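PDB 5MSX: putative endo-1,4-beta-xylanase from Bacteroides thetaiotaomicron VPI-5482, which is a calcium-binding family 43 glycoside hydrolase that probably removes arabinofuranosyl units during breakdown of the plant pectin rhamnogalacturonan II by a gut bacterium. Local coordinates for residues H21-P31 with V354-S365; T51-L59 with R281-Y289. All coordinates share one frame; numbering follows the deposited sequence.

Interaction 1 (H21-P31 with V354-S365); sequences HNNPFGNALIP and VPSFAVDGANGS. With CA (calcium ion), chain T.
The backbone oxygen of G26 is gripped from two sides: N23 ND2 donates to it at 3.1 Å from within its own loop, and G364 N reaches it across the contact in a weak, bent bond. N23 OD1 accepts from F25 N, closing an Asx turn, while CG lies anti to the backbone N (chi1 173°), which lays the amide against S365 CB and the methyl of A362. With only a methyl at N23, as in an alanine, G26 O would probably lose its amide donor and F25 N its acceptor, and a gap would be likely to open beside S365, whose hydroxyl and carbonyl bind calcium. Next along, N363 N points almost straight at N27 OD1 (2.8 Å, 177°), and the N363 side-chain amide reaches the backbone of the same loop, its ND2 shared between A28 O at 3.2 Å and, weakly, L29 O. At the other end V354 CG1 sits over the centre of the H21 ring, 3.8 Å from its centroid, a CH-pi contact. The F357 ring turns its edge to H21 O and is sandwiched between V354 CG2 and S365 CB. F357 O, D360 OD1, A362 O and S365 hold the calcium ion, W454 and E455 completing the site, so the N-terminal loop packs on the calcium-binding loop of the F5/8 type C domain. Strand 287-293 lies against F25 and A28, strand 452-458 against P31 and N363, and strand 325-330 against P355.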
ATOM      1  N   HIS C  21      13.793  38.165 -36.965  1.00 49.79           N
ATOM      2  CA  HIS C  21      12.347  38.413 -36.959  1.00 43.61           C
ATOM      3  C   HIS C  21      11.922  38.209 -35.504  1.00 37.35           C
ATOM      4  O   HIS C  21      12.499  37.380 -34.811  1.00 32.09           O
ATOM      5  CB  HIS C  21      11.584  37.393 -37.804  1.00 46.09           C
ATOM      6  CG  HIS C  21      11.699  37.591 -39.284  1.00 48.24           C
ATOM      7  ND1 HIS C  21      10.629  37.988 -40.063  1.00 47.39           N
ATOM      8  CD2 HIS C  21      12.735  37.389 -40.134  1.00 44.38           C
ATOM      9  CE1 HIS C  21      11.006  38.038 -41.328  1.00 47.74           C
ATOM     10  NE2 HIS C  21      12.282  37.688 -41.395  1.00 46.53           N
ATOM     11  N   ASN C  22      10.914  38.940 -35.056  1.00 32.78           N
ATOM     12  CA  ASN C  22      10.488  38.885 -33.660  1.00 30.54           C
ATOM     13  C   ASN C  22       9.814  37.517 -33.314  1.00 27.10           C
ATOM     14  O   ASN C  22       8.975  36.979 -34.071  1.00 25.86           O
ATOM     15  CB  ASN C  22       9.587  40.082 -33.326  1.00 32.20           C
ATOM     16  CG  ASN C  22       9.224  40.163 -31.839  1.00 33.39           C
ATOM     17  OD1 ASN C  22      10.068  40.431 -30.998  1.00 34.88           O
ATOM     18  ND2 ASN C  22       7.950  39.932 -31.521  1.00 35.42           N
ATOM     19  N   ASN C  23      10.256  36.965 -32.184  1.00 23.77           N
ATOM     20  CA  ASN C  23       9.684  35.780 -31.543  1.00 22.34           C
ATOM     21  C   ASN C  23       9.014  36.175 -30.213  1.00 22.35           C
ATOM     22  O   ASN C  23       9.700  36.271 -29.181  1.00 20.10           O
ATOM     23  CB  ASN C  23      10.770  34.755 -31.245  1.00 21.16           C
ATOM     24  CG  ASN C  23      10.248  33.576 -30.423  1.00 19.90           C
ATOM     25  OD1 ASN C  23       9.048  33.280 -30.422  1.00 16.90           O
ATOM     26  ND2 ASN C  23      11.156  32.881 -29.759  1.00 20.00           N
ATOM     27  N   PRO C  24       7.678  36.375 -30.227  1.00 21.31           N
ATOM     28  CA  PRO C  24       7.035  36.819 -28.978  1.00 22.35           C
ATOM     29  C   PRO C  24       6.834  35.703 -27.922  1.00 20.70           C
ATOM     30  O   PRO C  24       6.390  36.000 -26.817  1.00 18.71           O
ATOM     31  CB  PRO C  24       5.682  37.411 -29.439  1.00 23.01           C
ATOM     32  CG  PRO C  24       5.478  36.986 -30.859  1.00 23.27           C
ATOM     33  CD  PRO C  24       6.750  36.348 -31.376  1.00 23.02           C
ATOM     34  N   PHE C  25       7.161  34.458 -28.270  1.00 19.69           N
ATOM     35  CA  PHE C  25       6.996  33.308 -27.383  1.00 19.55           C
ATOM     36  C   PHE C  25       8.280  32.775 -26.756  1.00 18.97           C
ATOM     37  O   PHE C  25       8.234  31.788 -25.995  1.00 19.44           O
ATOM     38  CB  PHE C  25       6.259  32.216 -28.139  1.00 19.75           C
ATOM     39  CG  PHE C  25       5.046  32.726 -28.820  1.00 20.49           C
ATOM     40  CD1 PHE C  25       3.964  33.165 -28.073  1.00 21.23           C
ATOM     41  CD2 PHE C  25       5.013  32.875 -30.192  1.00 21.23           C
ATOM     42  CE1 PHE C  25       2.852  33.704 -28.689  1.00 20.78           C
ATOM     43  CE2 PHE C  25       3.909  33.419 -30.808  1.00 21.36           C
ATOM     44  CZ  PHE C  25       2.821  33.819 -30.053  1.00 20.91           C
ATOM     45  N   GLY C  26       9.404  33.433 -27.044  1.00 18.36           N
ATOM     46  CA  GLY C  26      10.667  33.218 -26.339  1.00 18.47           C
ATOM     47  C   GLY C  26      11.108  31.774 -26.277  1.00 18.62           C
ATOM     48  O   GLY C  26      10.969  31.056 -27.269  1.00 18.33           O
ATOM     49  N   ASN C  27      11.603  31.338 -25.125  1.00 18.42           N
ATOM     50  CA  ASN C  27      12.105  29.968 -24.995  1.00 20.63           C
ATOM     51  C   ASN C  27      11.255  29.118 -24.041  1.00 20.88           C
ATOM     52  O   ASN C  27      11.541  29.014 -22.849  1.00 21.85           O
ATOM     53  CB  ASN C  27      13.592  29.941 -24.608  1.00 21.97           C
ATOM     54  CG  ASN C  27      14.264  28.575 -24.925  1.00 25.61           C
ATOM     55  OD1 ASN C  27      13.707  27.688 -25.610  1.00 21.34           O
ATOM     56  ND2 ASN C  27      15.465  28.396 -24.394  1.00 28.47           N
ATOM     57  N   ALA C  28      10.200  28.523 -24.585  1.00 20.06           N
ATOM     58  CA  ALA C  28       9.325  27.629 -23.817  1.00 19.40           C
ATOM     59  C   ALA C  28      10.113  26.421 -23.281  1.00 19.59           C
ATOM     60  O   ALA C  28      11.201  26.086 -23.800  1.00 19.08           O
ATOM     61  CB  ALA C  28       8.173  27.172 -24.697  1.00 18.71           C
ATOM     62  N   LEU C  29       9.583  25.755 -22.263  1.00 18.53           N
ATOM     63  CA  LEU C  29      10.283  24.624 -21.686  1.00 19.46           C
ATOM     64  C   LEU C  29      10.399  23.456 -22.690  1.00 19.93           C
ATOM     65  O   LEU C  29      11.479  22.931 -22.911  1.00 18.61           O
ATOM     66  CB  LEU C  29       9.597  24.154 -20.407  1.00 20.05           C
ATOM     67  CG  LEU C  29      10.205  22.918 -19.736  1.00 20.66           C
ATOM     68  CD1 LEU C  29      11.627  23.207 -19.321  1.00 21.79           C
ATOM     69  CD2 LEU C  29       9.333  22.458 -18.596  1.00 20.64           C
ATOM     70  N   ILE C  30       9.281  23.126 -23.317  1.00 21.08           N
ATOM     71  CA  ILE C  30       9.132  21.946 -24.177  1.00 21.66           C
ATOM     72  C   ILE C  30       8.883  22.427 -25.597  1.00 21.57           C
ATOM     73  O   ILE C  30       8.226  23.461 -25.778  1.00 21.49           O
ATOM     74  CB  ILE C  30       7.924  21.112 -23.712  1.00 21.91           C
ATOM     75  CG1 ILE C  30       8.171  20.554 -22.306  1.00 24.60           C
ATOM     76  CG2 ILE C  30       7.578  19.975 -24.671  1.00 22.17           C
ATOM     77  CD1 ILE C  30       9.367  19.649 -22.174  1.00 24.22           C
ATOM     78  N   PRO C  31       9.404  21.692 -26.611  1.00 21.56           N
ATOM     79  CA  PRO C  31       9.141  22.026 -28.043  1.00 20.72           C
ATOM     80  C   PRO C  31       7.841  21.403 -28.532  1.00 19.66           C
ATOM     81  O   PRO C  31       7.822  20.519 -29.375  1.00 19.53           O
ATOM     82  CB  PRO C  31      10.366  21.466 -28.774  1.00 21.24           C
ATOM     83  CG  PRO C  31      10.856  20.371 -27.899  1.00 21.57           C
ATOM     84  CD  PRO C  31      10.521  20.737 -26.475  1.00 20.75           C
ATOM     85  N   VAL C 354       9.281  31.832 -40.174  1.00 24.94           N
ATOM     86  CA  VAL C 354      10.473  31.817 -41.008  1.00 25.94           C
ATOM     87  C   VAL C 354      11.416  30.635 -40.703  1.00 28.61           C
ATOM     88  O   VAL C 354      11.466  30.176 -39.560  1.00 29.10           O
ATOM     89  CB  VAL C 354      11.241  33.156 -40.982  1.00 26.45           C
ATOM     90  CG1 VAL C 354      10.352  34.294 -41.516  1.00 26.86           C
ATOM     91  CG2 VAL C 354      11.820  33.489 -39.611  1.00 26.86           C
ATOM     92  N   PRO C 355      12.161  30.142 -41.719  1.00 29.83           N
ATOM     93  CA  PRO C 355      13.090  29.002 -41.561  1.00 28.17           C
ATOM     94  C   PRO C 355      14.146  29.153 -40.457  1.00 26.84           C
ATOM     95  O   PRO C 355      14.474  28.179 -39.794  1.00 26.94           O
ATOM     96  CB  PRO C 355      13.781  28.925 -42.934  1.00 31.56           C
ATOM     97  CG  PRO C 355      12.822  29.574 -43.879  1.00 32.33           C
ATOM     98  CD  PRO C 355      12.242  30.704 -43.080  1.00 31.49           C
ATOM     99  N   SER C 356      14.690  30.350 -40.267  1.00 26.33           N
ATOM    100  CA  SER C 356      15.652  30.587 -39.184  1.00 28.75           C
ATOM    101  C   SER C 356      15.088  30.261 -37.784  1.00 27.89           C
ATOM    102  O   SER C 356      15.862  29.999 -36.851  1.00 31.94           O
ATOM    103  CB  SER C 356      16.174  32.019 -39.227  1.00 29.05           C
ATOM    104  OG  SER C 356      15.084  32.917 -39.067  1.00 35.14           O
ATOM    105  N   PHE C 357      13.761  30.276 -37.640  1.00 26.36           N
ATOM    106  CA  PHE C 357      13.112  29.794 -36.400  1.00 26.33           C
ATOM    107  C   PHE C 357      13.326  28.277 -36.148  1.00 24.95           C
ATOM    108  O   PHE C 357      13.266  27.844 -35.007  1.00 21.06           O
ATOM    109  CB  PHE C 357      11.614  30.166 -36.343  1.00 24.25           C
ATOM    110  CG  PHE C 357      11.319  31.657 -36.111  1.00 23.88           C
ATOM    111  CD1 PHE C 357      12.308  32.583 -35.743  1.00 23.33           C
ATOM    112  CD2 PHE C 357       9.996  32.114 -36.205  1.00 24.08           C
ATOM    113  CE1 PHE C 357      11.993  33.912 -35.510  1.00 22.95           C
ATOM    114  CE2 PHE C 357       9.678  33.446 -35.966  1.00 23.54           C
ATOM    115  CZ  PHE C 357      10.673  34.344 -35.621  1.00 23.14           C
ATOM    116  N   ALA C 358      13.572  27.478 -37.191  1.00 24.90           N
ATOM    117  CA  ALA C 358      13.949  26.052 -36.994  1.00 24.15           C
ATOM    118  C   ALA C 358      15.286  25.839 -36.237  1.00 24.01           C
ATOM    119  O   ALA C 358      15.494  24.772 -35.639  1.00 24.42           O
ATOM    120  CB  ALA C 358      13.975  25.330 -38.322  1.00 24.54           C
ATOM    121  N   VAL C 359      16.189  26.833 -36.259  1.00 24.90           N
ATOM    122  CA  VAL C 359      17.573  26.660 -35.733  1.00 27.25           C
ATOM    123  C   VAL C 359      18.044  27.776 -34.817  1.00 27.75           C
ATOM    124  O   VAL C 359      19.251  27.967 -34.648  1.00 29.82           O
ATOM    125  CB  VAL C 359      18.596  26.512 -36.885  1.00 27.46           C
ATOM    126  CG1 VAL C 359      18.215  25.329 -37.765  1.00 28.57           C
ATOM    127  CG2 VAL C 359      18.689  27.788 -37.724  1.00 29.04           C
ATOM    128  N   ASP C 360      17.104  28.522 -34.234  1.00 25.57           N
ATOM    129  CA  ASP C 360      17.447  29.627 -33.349  1.00 24.85           C
ATOM    130  C   ASP C 360      17.703  29.232 -31.894  1.00 24.65           C
ATOM    131  O   ASP C 360      18.128  30.076 -31.113  1.00 27.70           O
ATOM    132  CB  ASP C 360      16.390  30.754 -33.419  1.00 24.22           C
ATOM    133  CG  ASP C 360      14.972  30.301 -33.028  1.00 26.61           C
ATOM    134  OD1 ASP C 360      14.700  29.087 -32.784  1.00 25.79           O
ATOM    135  OD2 ASP C 360      14.073  31.171 -33.029  1.00 28.84           O
ATOM    136  N   GLY C 361      17.470  27.985 -31.510  1.00 24.70           N
ATOM    137  CA  GLY C 361      17.607  27.593 -30.087  1.00 26.09           C
ATOM    138  C   GLY C 361      16.449  28.054 -29.161  1.00 26.08           C
ATOM    139  O   GLY C 361      16.575  27.974 -27.948  1.00 25.59           O
ATOM    140  N   ALA C 362      15.321  28.501 -29.718  1.00 23.72           N
ATOM    141  CA  ALA C 362      14.135  28.863 -28.901  1.00 22.10           C
ATOM    142  C   ALA C 362      12.979  27.907 -29.173  1.00 21.18           C
ATOM    143  O   ALA C 362      12.557  27.728 -30.308  1.00 22.08           O
ATOM    144  CB  ALA C 362      13.728  30.290 -29.199  1.00 22.71           C
ATOM    145  N   ASN C 363      12.455  27.284 -28.128  1.00 19.87           N
ATOM    146  CA  ASN C 363      11.305  26.394 -28.252  1.00 18.87           C
ATOM    147  C   ASN C 363       9.972  27.096 -28.472  1.00 17.69           C
ATOM    148  O   ASN C 363       8.988  26.415 -28.741  1.00 17.86           O
ATOM    149  CB  ASN C 363      11.182  25.513 -27.019  1.00 19.62           C
ATOM    150  CG  ASN C 363      12.286  24.489 -26.923  1.00 20.60           C
ATOM    151  OD1 ASN C 363      12.922  24.184 -27.895  1.00 21.41           O
ATOM    152  ND2 ASN C 363      12.498  23.946 -25.738  1.00 21.02           N
ATOM    153  N   GLY C 364       9.930  28.422 -28.337  1.00 16.77           N
ATOM    154  CA  GLY C 364       8.747  29.198 -28.643  1.00 17.27           C
ATOM    155  C   GLY C 364       8.566  29.547 -30.106  1.00 18.10           C
ATOM    156  O   GLY C 364       7.494  29.991 -30.492  1.00 17.07           O
ATOM    157  N   SER C 365       9.609  29.352 -30.924  1.00 18.60           N
ATOM    158  CA  SER C 365       9.522  29.660 -32.341  1.00 19.92           C
ATOM    159  C   SER C 365       9.643  28.433 -33.240  1.00 20.89           C
ATOM    160  O   SER C 365      10.337  27.460 -32.908  1.00 19.47           O
ATOM    161  CB  SER C 365      10.603  30.644 -32.707  1.00 20.84           C
ATOM    162  OG  SER C 365      11.889  30.091 -32.550  1.00 21.07           O
TER
HETATM  163 CA    CA T 502      12.750  27.645 -32.745  1.00 34.83          CA

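Interaction 2 (T51-L59 with R281-Y289); sequences TTDGYGQGL and RRSTNRQTY. With EDO (1,2-ethanediol), chain B; EDO (1,2-ethanediol), chain U.
D53 and R286 cross at about a right angle as side chains, yet their charged ends lie nearly coplanar, carboxylate and guanidinium planes only 15° apart. R286 NH2 meets the syn lone pair of D53 OD1 at 2.8 Å, in the guanidinium plane and almost perfectly straight (177°). R286 NE faces OD2 to complete a two-pronged salt bridge, though the modelled place of OD2 is less sure. A bend at chi3 (-66°) turns the guanidinium back toward the aspartate, and NH2 also donates to a 1,2-ethanediol, probably from the crystallisation liquor. T284 crosses D53 obliquely, its CB 3.5 Å from OD1. Its CG2 meets L59 CD2 at 3.5 Å, methyl against methyl, beside G58. Next to the D53 side chain, G54 N donates to T284 O at 2.9 Å, joining the loops through their backbones, with T284 centring an inverse gamma turn. A water bridges G56 N and N285 OD1, and a second ethanediol, probably of the same origin, takes bonds from G58 N and N285 ND2. The contact thus ties the loop after strand 45-52 to the loop entering strand 287-293, within the GH43 catalytic domain; R286 packs on strand 272-278, and L59 on strand 91-92.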
ATOM      1  N   THR C  51      -1.039  18.349 -20.417  1.00 19.00           N
ATOM      2  CA  THR C  51      -1.997  18.350 -21.511  1.00 20.18           C
ATOM      3  C   THR C  51      -1.235  18.683 -22.813  1.00 21.12           C
ATOM      4  O   THR C  51      -0.503  19.688 -22.872  1.00 19.12           O
ATOM      5  CB  THR C  51      -3.068  19.425 -21.295  1.00 20.15           C
ATOM      6  OG1 THR C  51      -3.677  19.273 -20.015  1.00 19.25           O
ATOM      7  CG2 THR C  51      -4.132  19.415 -22.427  1.00 19.90           C
ATOM      8  N   THR C  52      -1.422  17.871 -23.852  1.00 20.84           N
ATOM      9  CA  THR C  52      -0.878  18.197 -25.146  1.00 20.88           C
ATOM     10  C   THR C  52      -1.924  19.032 -25.937  1.00 21.43           C
ATOM     11  O   THR C  52      -3.065  18.627 -26.103  1.00 20.09           O
ATOM     12  CB  THR C  52      -0.416  16.930 -25.889  1.00 23.85           C
ATOM     13  OG1 THR C  52       0.635  16.277 -25.135  1.00 22.74           O
ATOM     14  CG2 THR C  52       0.088  17.308 -27.301  1.00 23.24           C
ATOM     15  N   ASP C  53      -1.503  20.219 -26.374  1.00 22.24           N
ATOM     16  CA  ASP C  53      -2.344  21.250 -27.022  1.00 22.01           C
ATOM     17  C   ASP C  53      -2.037  21.157 -28.544  1.00 21.57           C
ATOM     18  O   ASP C  53      -1.338  20.261 -28.978  1.00 20.16           O
ATOM     19  CB  ASP C  53      -1.921  22.654 -26.473  1.00 22.47           C
ATOM     20  CG  ASP C  53      -2.928  23.298 -25.499  1.00 24.35           C
ATOM     21  OD1 ASP C  53      -3.789  22.604 -24.868  1.00 23.47           O
ATOM     22  OD2 ASP C  53      -2.838  24.562 -25.351  1.00 23.95           O
ATOM     23  N   GLY C  54      -2.516  22.108 -29.344  1.00 22.10           N
ATOM     24  CA  GLY C  54      -2.112  22.219 -30.748  1.00 22.78           C
ATOM     25  C   GLY C  54      -2.862  21.256 -31.680  1.00 24.13           C
ATOM     26  O   GLY C  54      -2.422  21.060 -32.809  1.00 23.62           O
ATOM     27  N   TYR C  55      -3.996  20.691 -31.229  1.00 24.02           N
ATOM     28  CA  TYR C  55      -4.804  19.780 -32.048  1.00 26.77           C
ATOM     29  C   TYR C  55      -5.964  20.446 -32.844  1.00 31.01           C
ATOM     30  O   TYR C  55      -6.710  19.759 -33.543  1.00 31.77           O
ATOM     31  CB  TYR C  55      -5.230  18.529 -31.237  1.00 25.71           C
ATOM     32  CG  TYR C  55      -4.173  17.443 -31.366  1.00 27.08           C
ATOM     33  CD1 TYR C  55      -2.896  17.637 -30.853  1.00 27.26           C
ATOM     34  CD2 TYR C  55      -4.426  16.248 -32.077  1.00 29.62           C
ATOM     35  CE1 TYR C  55      -1.903  16.680 -31.006  1.00 27.84           C
ATOM     36  CE2 TYR C  55      -3.441  15.276 -32.233  1.00 28.10           C
ATOM     37  CZ  TYR C  55      -2.182  15.493 -31.688  1.00 28.70           C
ATOM     38  OH  TYR C  55      -1.186  14.567 -31.811  1.00 28.34           O
ATOM     39  N   GLY C  56      -6.102  21.767 -32.767  1.00 31.77           N
ATOM     40  CA  GLY C  56      -6.918  22.486 -33.728  1.00 31.13           C
ATOM     41  C   GLY C  56      -8.420  22.506 -33.515  1.00 33.13           C
ATOM     42  O   GLY C  56      -9.114  23.120 -34.317  1.00 36.21           O
ATOM     43  N   GLN C  57      -8.944  21.903 -32.444  1.00 30.08           N
ATOM     44  CA  GLN C  57     -10.384  21.896 -32.210  1.00 29.99           C
ATOM     45  C   GLN C  57     -10.782  22.500 -30.866  1.00 29.02           C
ATOM     46  O   GLN C  57     -11.823  22.156 -30.287  1.00 28.97           O
ATOM     47  CB  GLN C  57     -10.942  20.482 -32.416  1.00 32.83           C
ATOM     48  CG  GLN C  57     -10.795  20.018 -33.868  1.00 35.12           C
ATOM     49  CD  GLN C  57     -11.508  18.708 -34.138  1.00 39.19           C
ATOM     50  OE1 GLN C  57     -12.686  18.557 -33.806  1.00 43.32           O
ATOM     51  NE2 GLN C  57     -10.793  17.742 -34.716  1.00 38.22           N
ATOM     52  N   GLY C  58      -9.997  23.473 -30.407  1.00 28.23           N
ATOM     53  CA  GLY C  58     -10.151  24.026 -29.067  1.00 27.48           C
ATOM     54  C   GLY C  58     -10.201  22.912 -28.022  1.00 27.06           C
ATOM     55  O   GLY C  58      -9.464  21.906 -28.099  1.00 24.70           O
ATOM     56  N   LEU C  59     -11.145  23.057 -27.109  1.00 27.67           N
ATOM     57  CA  LEU C  59     -11.332  22.121 -26.022  1.00 29.90           C
ATOM     58  C   LEU C  59     -12.091  20.835 -26.373  1.00 30.44           C
ATOM     59  O   LEU C  59     -12.352  20.051 -25.483  1.00 31.40           O
ATOM     60  CB  LEU C  59     -12.016  22.837 -24.852  1.00 30.23           C
ATOM     61  CG  LEU C  59     -11.154  23.924 -24.198  1.00 31.75           C
ATOM     62  CD1 LEU C  59     -11.980  24.678 -23.181  1.00 32.23           C
ATOM     63  CD2 LEU C  59      -9.893  23.350 -23.555  1.00 31.67           C
ATOM     64  N   ARG C 281      -1.056  31.282 -28.628  1.00 17.69           N
ATOM     65  CA  ARG C 281      -1.739  31.640 -29.854  1.00 18.98           C
ATOM     66  C   ARG C 281      -3.254  31.521 -29.711  1.00 19.18           C
ATOM     67  O   ARG C 281      -3.937  31.318 -30.729  1.00 19.18           O
ATOM     68  CB  ARG C 281      -1.242  30.783 -31.026  1.00 19.40           C
ATOM     69  CG  ARG C 281       0.209  31.006 -31.413  1.00 20.06           C
ATOM     70  CD  ARG C 281       1.182  30.267 -30.498  1.00 20.09           C
ATOM     71  NE  ARG C 281       2.484  30.089 -31.114  1.00 20.69           N
ATOM     72  CZ  ARG C 281       3.600  29.787 -30.447  1.00 21.95           C
ATOM     73  NH1 ARG C 281       3.588  29.566 -29.133  1.00 22.52           N
ATOM     74  NH2 ARG C 281       4.742  29.682 -31.103  1.00 22.80           N
ATOM     75  N   ARG C 282      -3.751  31.649 -28.465  1.00 19.01           N
ATOM     76  CA  ARG C 282      -5.180  31.585 -28.092  1.00 20.95           C
ATOM     77  C   ARG C 282      -5.700  30.143 -28.029  1.00 19.94           C
ATOM     78  O   ARG C 282      -5.124  29.257 -28.629  1.00 19.19           O
ATOM     79  CB  ARG C 282      -6.093  32.476 -29.014  1.00 21.86           C
ATOM     80  CG  ARG C 282      -6.949  31.734 -30.048  1.00 22.62           C
ATOM     81  CD  ARG C 282      -7.503  32.677 -31.105  1.00 23.63           C
ATOM     82  NE  ARG C 282      -8.283  33.771 -30.517  1.00 23.22           N
ATOM     83  CZ  ARG C 282      -9.589  33.729 -30.263  1.00 25.31           C
ATOM     84  NH1 ARG C 282     -10.202  34.791 -29.738  1.00 25.55           N
ATOM     85  NH2 ARG C 282     -10.311  32.643 -30.535  1.00 25.35           N
ATOM     86  N   SER C 283      -6.827  29.967 -27.337  1.00 21.80           N
ATOM     87  CA  SER C 283      -7.492  28.662 -27.176  1.00 22.94           C
ATOM     88  C   SER C 283      -6.445  27.635 -26.680  1.00 22.28           C
ATOM     89  O   SER C 283      -5.613  27.958 -25.810  1.00 21.21           O
ATOM     90  CB  SER C 283      -8.186  28.273 -28.504  1.00 23.66           C
ATOM     91  OG  SER C 283      -8.872  27.030 -28.411  1.00 24.79           O
ATOM     92  N   THR C 284      -6.421  26.444 -27.266  1.00 23.15           N
ATOM     93  CA  THR C 284      -5.521  25.383 -26.824  1.00 23.14           C
ATOM     94  C   THR C 284      -4.270  25.379 -27.692  1.00 22.08           C
ATOM     95  O   THR C 284      -3.928  24.366 -28.278  1.00 25.68           O
ATOM     96  CB  THR C 284      -6.225  24.007 -26.901  1.00 24.27           C
ATOM     97  OG1 THR C 284      -6.856  23.882 -28.169  1.00 24.30           O
ATOM     98  CG2 THR C 284      -7.284  23.857 -25.839  1.00 23.82           C
ATOM     99  N   ASN C 285      -3.607  26.518 -27.789  1.00 19.70           N
ATOM    100  CA  ASN C 285      -2.327  26.642 -28.451  1.00 20.44           C
ATOM    101  C   ASN C 285      -1.406  27.369 -27.457  1.00 19.70           C
ATOM    102  O   ASN C 285      -0.903  28.442 -27.721  1.00 18.48           O
ATOM    103  CB  ASN C 285      -2.464  27.424 -29.762  1.00 21.76           C
ATOM    104  CG  ASN C 285      -3.436  26.773 -30.719  1.00 22.91           C
ATOM    105  OD1 ASN C 285      -3.238  25.656 -31.131  1.00 23.34           O
ATOM    106  ND2 ASN C 285      -4.509  27.454 -31.024  1.00 24.22           N
ATOM    107  N   ARG C 286      -1.222  26.746 -26.306  1.00 20.09           N
ATOM    108  CA  ARG C 286      -0.452  27.312 -25.212  1.00 19.54           C
ATOM    109  C   ARG C 286       0.911  26.642 -25.172  1.00 17.99           C
ATOM    110  O   ARG C 286       1.086  25.529 -25.651  1.00 18.11           O
ATOM    111  CB  ARG C 286      -1.209  27.101 -23.897  1.00 19.20           C
ATOM    112  CG  ARG C 286      -2.587  27.739 -23.906  1.00 20.90           C
ATOM    113  CD  ARG C 286      -3.531  27.165 -22.866  1.00 20.98           C
ATOM    114  NE  ARG C 286      -3.877  25.760 -23.109  1.00 21.85           N
ATOM    115  CZ  ARG C 286      -4.727  25.077 -22.340  1.00 21.40           C
ATOM    116  NH1 ARG C 286      -5.303  25.659 -21.300  1.00 21.59           N
ATOM    117  NH2 ARG C 286      -5.005  23.812 -22.602  1.00 21.56           N
ATOM    118  N   GLN C 287       1.881  27.326 -24.586  1.00 17.87           N
ATOM    119  CA  GLN C 287       3.159  26.710 -24.223  1.00 17.11           C
ATOM    120  C   GLN C 287       3.412  26.944 -22.754  1.00 16.19           C
ATOM    121  O   GLN C 287       2.681  27.721 -22.114  1.00 15.19           O
ATOM    122  CB  GLN C 287       4.285  27.244 -25.098  1.00 17.15           C
ATOM    123  CG  GLN C 287       4.214  26.717 -26.509  1.00 17.64           C
ATOM    124  CD  GLN C 287       5.466  27.049 -27.306  1.00 18.85           C
ATOM    125  OE1 GLN C 287       5.683  28.198 -27.658  1.00 19.69           O
ATOM    126  NE2 GLN C 287       6.302  26.047 -27.574  1.00 19.20           N
ATOM    127  N   THR C 288       4.426  26.242 -22.228  1.00 15.76           N
ATOM    128  CA  THR C 288       4.744  26.212 -20.787  1.00 15.17           C
ATOM    129  C   THR C 288       6.117  26.807 -20.574  1.00 14.51           C
ATOM    130  O   THR C 288       7.032  26.578 -21.382  1.00 14.85           O
ATOM    131  CB  THR C 288       4.612  24.802 -20.167  1.00 15.56           C
ATOM    132  OG1 THR C 288       3.231  24.435 -20.123  1.00 15.83           O
ATOM    133  CG2 THR C 288       5.153  24.739 -18.704  1.00 16.41           C
ATOM    134  N   TYR C 289       6.229  27.634 -19.532  1.00 13.44           N
ATOM    135  CA  TYR C 289       7.455  28.339 -19.172  1.00 14.07           C
ATOM    136  C   TYR C 289       7.775  28.070 -17.706  1.00 14.40           C
ATOM    137  O   TYR C 289       6.874  27.746 -16.922  1.00 14.16           O
ATOM    138  CB  TYR C 289       7.261  29.854 -19.378  1.00 14.76           C
ATOM    139  CG  TYR C 289       6.952  30.179 -20.830  1.00 15.10           C
ATOM    140  CD1 TYR C 289       5.662  30.061 -21.317  1.00 14.59           C
ATOM    141  CD2 TYR C 289       7.954  30.494 -21.722  1.00 15.70           C
ATOM    142  CE1 TYR C 289       5.369  30.305 -22.637  1.00 15.06           C
ATOM    143  CE2 TYR C 289       7.664  30.765 -23.064  1.00 16.00           C
ATOM    144  CZ  TYR C 289       6.362  30.658 -23.516  1.00 15.46           C
ATOM    145  OH  TYR C 289       6.018  30.927 -24.842  1.00 15.87           O
TER
HETATM  146  C1  EDO B 505      -7.429  27.189 -32.722  1.00 35.95           C
HETATM  147  O1  EDO B 505      -6.335  26.447 -33.274  1.00 36.70           O
HETATM  148  C2  EDO B 505      -8.439  26.245 -32.078  1.00 35.67           C
HETATM  149  O2  EDO B 505      -7.828  25.026 -31.624  1.00 32.62           O
HETATM  150  C1  EDO U 503      -8.657  22.715 -20.074  1.00 38.88           C
HETATM  151  O1  EDO U 503      -8.363  23.572 -18.960  1.00 36.51           O
HETATM  152  C2  EDO U 503      -7.438  21.917 -20.466  1.00 35.25           C
HETATM  153  O2  EDO U 503      -6.280  22.701 -20.230  1.00 32.19           O
HETATM  154  O   HOH W   1      -5.284  23.962 -30.790  1.00 30.07           O

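How the interactions relate
Interaction 2 is nested along the chain inside the loop closed by interaction 1, and their centres lie 16 Å apart. They meet directly: Y289 OH probably bonds to F25 O at 2.6 Å, and L29 N to T288 O at 2.8 Å. Strand 287-293 therefore joins them, and R281 and Q287 also bond to the carbonyls of G364 and N363. Interaction 1 lies at the calcium site of the F5/8 type C domain, whereas interaction 2 is nearer the catalytic centre: T51 OG1 is hydrogen-bonded to D36, the predicted proton acceptor, and the R286 side chain comes within about 6 Å of that of H260, known as a calcium ligand in this protein, though not seen binding one in this chain's model.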